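Local coordinates for Sn-glycerol-3-phosphate ABC transporter substrate-binding protein UspB (Mycobacterium tuberculosis, PDB 4MFI), which probably captures glycerophosphocholine outside the cytoplasmic membrane and hands it to an ATP-binding cassette importer, as the substrate-binding subunit, at residues Gly219-Ser222 with Thr228-Glu231; Trp208-Pro213 with Asn239-Ser244; Phe387-Asp392 with Gln421-Arg426. All blocks are in the same frame, centred on the assembly; numbering follows the deposited sequence.

Contact 1 of 3, residues Gly219-Ser222 with Thr228-Glu231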
# COMPACT_ATOMS: atom_id res chain seq x y z
N GLY A 219 -8.06 -15.50 -8.47
CA GLY A 219 -7.37 -16.07 -7.33
C GLY A 219 -7.35 -15.15 -6.13
O GLY A 219 -7.81 -14.01 -6.19
N ALA A 220 -6.80 -15.66 -5.02
CA ALA A 220 -6.56 -14.85 -3.83
C ALA A 220 -5.64 -15.64 -2.93
O ALA A 220 -5.58 -16.87 -3.01
CB ALA A 220 -7.87 -14.56 -3.11
N TYR A 221 -4.91 -14.95 -2.06
CA TYR A 221 -4.14 -15.66 -1.04
C TYR A 221 -5.09 -16.25 0.00
O TYR A 221 -4.81 -17.31 0.59
CB TYR A 221 -3.19 -14.70 -0.33
CG TYR A 221 -2.21 -13.98 -1.22
CD1 TYR A 221 -1.66 -14.58 -2.35
CD2 TYR A 221 -1.80 -12.68 -0.90
CE1 TYR A 221 -0.74 -13.90 -3.15
CE2 TYR A 221 -0.90 -12.00 -1.70
CZ TYR A 221 -0.36 -12.62 -2.82
OH TYR A 221 0.54 -11.96 -3.62
N SER A 222 -6.18 -15.55 0.26
CA SER A 222 -7.18 -15.98 1.23
C SER A 222 -8.50 -15.29 0.93
O SER A 222 -8.53 -14.25 0.26
CB SER A 222 -6.73 -15.66 2.66
OG SER A 222 -6.49 -14.28 2.85
N THR A 228 -6.49 -19.73 0.46
CA THR A 228 -6.93 -20.16 -0.87
C THR A 228 -5.76 -20.20 -1.87
O THR A 228 -5.97 -20.13 -3.08
CB THR A 228 -8.07 -19.25 -1.43
OG1 THR A 228 -7.66 -17.87 -1.41
CG2 THR A 228 -9.33 -19.39 -0.59
N LEU A 229 -4.54 -20.33 -1.36
CA LEU A 229 -3.37 -20.44 -2.22
C LEU A 229 -3.41 -21.69 -3.10
O LEU A 229 -2.85 -21.69 -4.19
CB LEU A 229 -2.09 -20.45 -1.38
CG LEU A 229 -1.66 -19.10 -0.81
CD1 LEU A 229 -0.65 -19.30 0.28
CD2 LEU A 229 -1.08 -18.22 -1.90
N THR A 230 -4.07 -22.74 -2.62
CA THR A 230 -4.08 -23.99 -3.38
C THR A 230 -5.33 -24.16 -4.24
O THR A 230 -5.53 -25.21 -4.87
CB THR A 230 -3.94 -25.20 -2.46
OG1 THR A 230 -4.97 -25.17 -1.47
CG2 THR A 230 -2.57 -25.19 -1.77
N GLU A 231 -6.19 -23.14 -4.26
CA GLU A 231 -7.37 -23.19 -5.12
C GLU A 231 -6.95 -23.04 -6.58
O GLU A 231 -5.96 -22.38 -6.87
CB GLU A 231 -8.38 -22.11 -4.72
CG GLU A 231 -8.95 -22.28 -3.31
CD GLU A 231 -9.67 -23.60 -3.11
OE1 GLU A 231 -10.31 -24.08 -4.06
OE2 GLU A 231 -9.60 -24.17 -1.99
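Thr228 joins Ala220 and Tyr221 through two hydrogen bonds, both with the donor above the carbonyl plane. Its hydroxyl OG1 donates to Ala220 O at 2.8 Å; the first torsion (chi1 55°) turns OG1 to the side where that oxygen lies. Thr228 N donates to Tyr221 O at 2.9 Å, almost straight at 173°. Threonine suits the place because its hydroxyl and its own N-H can serve two successive carbonyls. Thr234 OG1 lies within hydrogen-bonding range of both Ala220 O and Thr228 O and can give its single proton to only one of them at a time.

The apolar part pairs Leu229 with Tyr221: methyl CD2 of Leu229 lies 3.7 Å from ring atom CD1 of Tyr221, and the two side chains run obliquely to one another. The tyrosine suits a buried site because its OH is hydrogen-bonded to Ser207 O, while Leu229 carries the apolar cover on to Ile416 and Leu420 of helix 409-427.

Gly219-Ser222 leads into strand 222-223 and Thr228-Glu231 follows strand 226-227, so the contact sits at the open end of a beta-hairpin, where a type I turn delivers the chain to helix 232-245 with Glu231 as N-cap.

Contact 2 of 3, residues Trp208-Pro213 with Asn239-Ser244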
# COMPACT_ATOMS: atom_id res chain seq x y z
N TRP A 208 2.86 -8.03 -2.53
CA TRP A 208 1.99 -6.87 -2.71
C TRP A 208 1.58 -6.69 -4.17
O TRP A 208 0.39 -6.56 -4.47
CB TRP A 208 2.68 -5.61 -2.20
CG TRP A 208 1.81 -4.40 -2.10
CD1 TRP A 208 0.65 -4.26 -1.39
CD2 TRP A 208 2.07 -3.12 -2.69
NE1 TRP A 208 0.16 -2.98 -1.52
CE2 TRP A 208 1.02 -2.26 -2.31
CE3 TRP A 208 3.09 -2.61 -3.52
CZ2 TRP A 208 0.96 -0.92 -2.71
CZ3 TRP A 208 3.03 -1.29 -3.92
CH2 TRP A 208 1.97 -0.45 -3.51
N THR A 209 2.56 -6.68 -5.07
CA THR A 209 2.26 -6.40 -6.48
C THR A 209 1.58 -7.57 -7.20
O THR A 209 0.82 -7.34 -8.13
CB THR A 209 3.50 -5.96 -7.28
OG1 THR A 209 4.46 -7.01 -7.30
CG2 THR A 209 4.11 -4.68 -6.70
N PHE A 210 1.85 -8.80 -6.78
CA PHE A 210 1.21 -9.96 -7.40
C PHE A 210 -0.26 -10.09 -7.00
O PHE A 210 -1.03 -10.78 -7.66
CB PHE A 210 1.97 -11.25 -7.04
CG PHE A 210 1.34 -12.52 -7.57
CD1 PHE A 210 1.45 -12.86 -8.91
CD2 PHE A 210 0.64 -13.37 -6.72
CE1 PHE A 210 0.87 -14.03 -9.39
CE2 PHE A 210 0.06 -14.54 -7.20
CZ PHE A 210 0.17 -14.86 -8.54
N GLN A 211 -0.63 -9.42 -5.92
CA GLN A 211 -1.99 -9.50 -5.42
C GLN A 211 -3.00 -9.11 -6.50
O GLN A 211 -4.06 -9.73 -6.63
CB GLN A 211 -2.14 -8.56 -4.23
CG GLN A 211 -2.67 -9.25 -3.02
CD GLN A 211 -2.76 -8.37 -1.79
OE1 GLN A 211 -3.53 -8.67 -0.88
NE2 GLN A 211 -1.96 -7.29 -1.74
N GLY A 212 -2.64 -8.10 -7.28
CA GLY A 212 -3.50 -7.61 -8.34
C GLY A 212 -3.76 -8.63 -9.43
O GLY A 212 -4.93 -8.97 -9.69
N PRO A 213 -2.71 -9.12 -10.11
CA PRO A 213 -2.95 -10.13 -11.13
C PRO A 213 -3.62 -11.37 -10.57
O PRO A 213 -4.46 -11.94 -11.26
CB PRO A 213 -1.54 -10.45 -11.68
CG PRO A 213 -0.59 -9.74 -10.80
CD PRO A 213 -1.33 -8.60 -10.18
N ASN A 239 0.95 -19.79 -12.10
CA ASN A 239 1.55 -20.28 -13.33
C ASN A 239 1.66 -19.22 -14.42
O ASN A 239 2.60 -19.25 -15.20
CB ASN A 239 0.81 -21.53 -13.83
CG ASN A 239 1.22 -22.77 -13.07
OD1 ASN A 239 0.41 -23.45 -12.45
ND2 ASN A 239 2.51 -23.07 -13.10
N PHE A 240 0.73 -18.27 -14.45
CA PHE A 240 0.86 -17.12 -15.34
C PHE A 240 2.18 -16.39 -15.06
O PHE A 240 2.96 -16.08 -15.97
CB PHE A 240 -0.32 -16.17 -15.15
CG PHE A 240 -0.13 -14.83 -15.78
CD1 PHE A 240 -0.44 -14.64 -17.12
CD2 PHE A 240 0.33 -13.75 -15.04
CE1 PHE A 240 -0.28 -13.40 -17.72
CE2 PHE A 240 0.51 -12.50 -15.65
CZ PHE A 240 0.20 -12.33 -16.98
N TYR A 241 2.42 -16.14 -13.78
CA TYR A 241 3.64 -15.49 -13.32
C TYR A 241 4.87 -16.34 -13.64
O TYR A 241 5.84 -15.85 -14.21
CB TYR A 241 3.49 -15.22 -11.82
CG TYR A 241 4.76 -14.92 -11.06
CD1 TYR A 241 5.38 -15.91 -10.30
CD2 TYR A 241 5.32 -13.64 -11.06
CE1 TYR A 241 6.52 -15.64 -9.57
CE2 TYR A 241 6.47 -13.37 -10.33
CZ TYR A 241 7.06 -14.37 -9.60
OH TYR A 241 8.20 -14.12 -8.87
N ARG A 242 4.84 -17.62 -13.29
CA ARG A 242 5.98 -18.49 -13.55
C ARG A 242 6.29 -18.57 -15.04
O ARG A 242 7.45 -18.53 -15.44
CB ARG A 242 5.74 -19.90 -12.99
CG ARG A 242 6.95 -20.80 -13.09
CD ARG A 242 6.67 -22.17 -12.46
NE ARG A 242 7.86 -23.02 -12.54
CZ ARG A 242 8.22 -23.66 -13.65
NH1 ARG A 242 7.47 -23.55 -14.74
NH2 ARG A 242 9.32 -24.39 -13.66
N ASN A 243 5.25 -18.70 -15.87
CA ASN A 243 5.45 -18.83 -17.30
C ASN A 243 5.96 -17.54 -17.92
O ASN A 243 6.70 -17.57 -18.89
CB ASN A 243 4.16 -19.27 -17.99
CG ASN A 243 3.79 -20.70 -17.67
OD1 ASN A 243 4.63 -21.49 -17.23
ND2 ASN A 243 2.53 -21.04 -17.91
N SER A 244 5.57 -16.40 -17.37
CA SER A 244 6.07 -15.14 -17.90
C SER A 244 7.60 -15.08 -17.81
O SER A 244 8.27 -14.53 -18.69
CB SER A 244 5.42 -13.93 -17.21
OG SER A 244 5.91 -13.74 -15.89
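Phe210 and Tyr241 make the contact through their aromatic side chains, and no hydrogen bond crosses between the segments. Atom CE1 of the Phe210 ring comes to 3.8 Å from CB of Tyr241, so the phenylalanine ring reaches the root of the tyrosine side chain and not its hydroxyl end. The ring planes are inclined at 64° with centroids 5.7 Å apart, an oblique meeting of two flat groups. Both CB atoms point at the other segment, and CG anti to the backbone N (chi1 177° for Phe210 and 163° for Tyr241) carries each ring onward toward it. That reach matters here, since the nearest CA atoms, those of Phe210 and Tyr241, are 8.5 Å apart.

The surroundings are those of an alpha/beta domain of a periplasmic-binding-protein fold: helix 232-245 and the segment Trp208-Pro213 pack together beside the parallel strands 198-201 and 251-254. Trp200 of the first of these strands meets the Tyr241 ring edge-to-face, and Leu399 of helix 391-405 touches Phe210. A purely apolar phenylalanine fits this buried setting.

The tyrosine hydroxyl and the serine hydroxyl find partners away from the ring contact. Tyr241 OH is hydrogen-bonded to Leu399 O, which lets a tyrosine lie buried and ties its far end to helix 391-405. One turn along helix 232-245, the hydroxyl OG of Ser244 donates to Tyr241 O at 2.7 Å, tilted from the carbonyl plane. A serine can fold back in this way onto its own helix, and its OG is also hydrogen-bonded to Trp200 NE1.

Contact 3 of 3, residues Phe387-Asp392 with Gln421-Arg426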
# COMPACT_ATOMS: atom_id res chain seq x y z
N PHE A 387 -2.92 -9.54 7.83
CA PHE A 387 -3.35 -9.87 9.20
C PHE A 387 -2.65 -11.10 9.77
O PHE A 387 -2.68 -11.33 10.98
CB PHE A 387 -4.86 -10.15 9.25
CG PHE A 387 -5.74 -8.95 8.96
CD1 PHE A 387 -5.22 -7.66 8.85
CD2 PHE A 387 -7.11 -9.12 8.82
CE1 PHE A 387 -6.05 -6.57 8.60
CE2 PHE A 387 -7.94 -8.04 8.58
CZ PHE A 387 -7.41 -6.76 8.46
N LEU A 388 -2.04 -11.89 8.90
CA LEU A 388 -1.41 -13.14 9.30
C LEU A 388 0.08 -12.84 9.46
O LEU A 388 0.72 -12.38 8.52
CB LEU A 388 -1.65 -14.18 8.20
CG LEU A 388 -1.36 -15.66 8.46
CD1 LEU A 388 -2.05 -16.51 7.41
CD2 LEU A 388 0.14 -15.95 8.51
N PRO A 389 0.63 -13.10 10.66
CA PRO A 389 2.02 -12.72 10.96
C PRO A 389 3.01 -13.25 9.93
O PRO A 389 3.05 -14.45 9.67
CB PRO A 389 2.27 -13.38 12.32
CG PRO A 389 0.93 -13.41 12.96
CD PRO A 389 -0.04 -13.69 11.83
N GLY A 390 3.79 -12.34 9.36
CA GLY A 390 4.77 -12.67 8.33
C GLY A 390 4.22 -13.13 6.98
O GLY A 390 5.00 -13.53 6.12
N GLY A 391 2.91 -13.06 6.78
CA GLY A 391 2.33 -13.59 5.56
C GLY A 391 2.88 -12.93 4.30
O GLY A 391 3.13 -13.59 3.28
N ASP A 392 3.07 -11.62 4.37
CA ASP A 392 3.69 -10.90 3.26
C ASP A 392 5.06 -11.45 2.92
O ASP A 392 5.38 -11.65 1.75
CB ASP A 392 3.78 -9.40 3.56
CG ASP A 392 4.64 -9.09 4.77
OD1 ASP A 392 4.48 -9.77 5.81
OD2 ASP A 392 5.49 -8.17 4.69
N GLN A 421 -1.15 -21.68 7.60
CA GLN A 421 -2.26 -22.19 8.40
C GLN A 421 -1.83 -22.39 9.85
O GLN A 421 -2.55 -22.01 10.78
CB GLN A 421 -2.78 -23.52 7.83
CG GLN A 421 -4.08 -23.97 8.48
CD GLN A 421 -5.24 -23.10 8.07
OE1 GLN A 421 -5.54 -22.98 6.89
NE2 GLN A 421 -5.90 -22.49 9.06
N VAL A 422 -0.66 -22.98 10.05
CA VAL A 422 -0.12 -23.19 11.39
C VAL A 422 0.07 -21.86 12.12
O VAL A 422 -0.33 -21.71 13.27
CB VAL A 422 1.19 -24.00 11.34
CG1 VAL A 422 1.89 -23.98 12.69
CG2 VAL A 422 0.90 -25.43 10.92
N ILE A 423 0.66 -20.88 11.43
CA ILE A 423 0.89 -19.57 12.05
C ILE A 423 -0.43 -18.87 12.39
O ILE A 423 -0.60 -18.34 13.48
CB ILE A 423 1.77 -18.67 11.16
CG1 ILE A 423 3.20 -19.22 11.11
CG2 ILE A 423 1.79 -17.22 11.68
CD1 ILE A 423 4.05 -18.62 10.02
N LEU A 424 -1.36 -18.89 11.45
CA LEU A 424 -2.67 -18.27 11.66
C LEU A 424 -3.39 -18.88 12.86
O LEU A 424 -3.89 -18.16 13.73
CB LEU A 424 -3.53 -18.46 10.40
CG LEU A 424 -4.88 -17.75 10.43
CD1 LEU A 424 -4.69 -16.23 10.42
CD2 LEU A 424 -5.72 -18.21 9.24
N ASP A 425 -3.43 -20.21 12.93
CA ASP A 425 -4.14 -20.88 14.01
C ASP A 425 -3.45 -20.72 15.37
O ASP A 425 -4.12 -20.73 16.41
CB ASP A 425 -4.33 -22.37 13.69
CG ASP A 425 -5.26 -22.59 12.51
OD1 ASP A 425 -6.04 -21.67 12.19
OD2 ASP A 425 -5.20 -23.69 11.91
N ARG A 426 -2.14 -20.54 15.37
CA ARG A 426 -1.44 -20.40 16.64
C ARG A 426 -1.37 -18.96 17.15
O ARG A 426 -1.37 -18.74 18.37
CB ARG A 426 -0.05 -21.06 16.61
CG ARG A 426 1.08 -20.21 16.12
CD ARG A 426 2.39 -21.01 16.12
NE ARG A 426 2.69 -21.71 17.37
CZ ARG A 426 3.19 -21.13 18.46
NH1 ARG A 426 3.44 -19.83 18.49
NH2 ARG A 426 3.44 -21.85 19.54
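Leu388 fills the buried, tightly packed side of this contact, spreading its two methyls over neighbouring residues of helix 409-427. Its CD1 lies 3.9 Å from CB of Leu424, and its CD2 approaches CG2 of Ile423 at 3.8 Å. CB of Leu388 points past the helix, and CG anti to the backbone N (chi1 -167°) helps bring the methyls onto it. The side chain crosses both partners at about a right angle. A branched leucine suits this place because one residue can address two successive helix positions. Leu227 and Leu420 also touch Leu388, while Trp225 lies against Leu424, extending the buried apolar cluster.

Leu388 opens a type II turn ending at Gly391, whose N donates to Leu388 O at 2.9 Å. Proline at the second position, with its restricted phi, and glycine at the third, where phi is 68°, are classic for this turn; Gly390 is also the N-cap of helix 391-405.

The other side is more exposed, though no looser in distance. The Pro389 ring runs past Ile423 in the opposite direction, its CB 3.9 Å from CG2 of the isoleucine, and Pro389 O comes to 3.6 Å from that same CG2. Farther round the helix, Gln421 NE2 donates to OD2 of the exposed Asp425 at 3.2 Å, on its syn side but 33° out of the carboxylate plane, with a weaker bond to OD1.

Contact 1 is nested along the chain inside the loop closed by contact 2, and contact 3 follows after both. The centres of contacts 1 and 2 lie 13 Å apart, and the two touch where Tyr221 packs on Phe210 and Gln211. Contact 3 sits about 14 Å from contact 1 and 21 Å from contact 2, centre to centre, without touching either. Its helices nevertheless connect all three: helix 391-405 borders Tyr221, Phe210 and Tyr241, and helix 409-427 borders Leu229 and Asn239. The C-terminal helices and the 206-245 region are thereby brought together, probably within one lobe of this solute-binding protein.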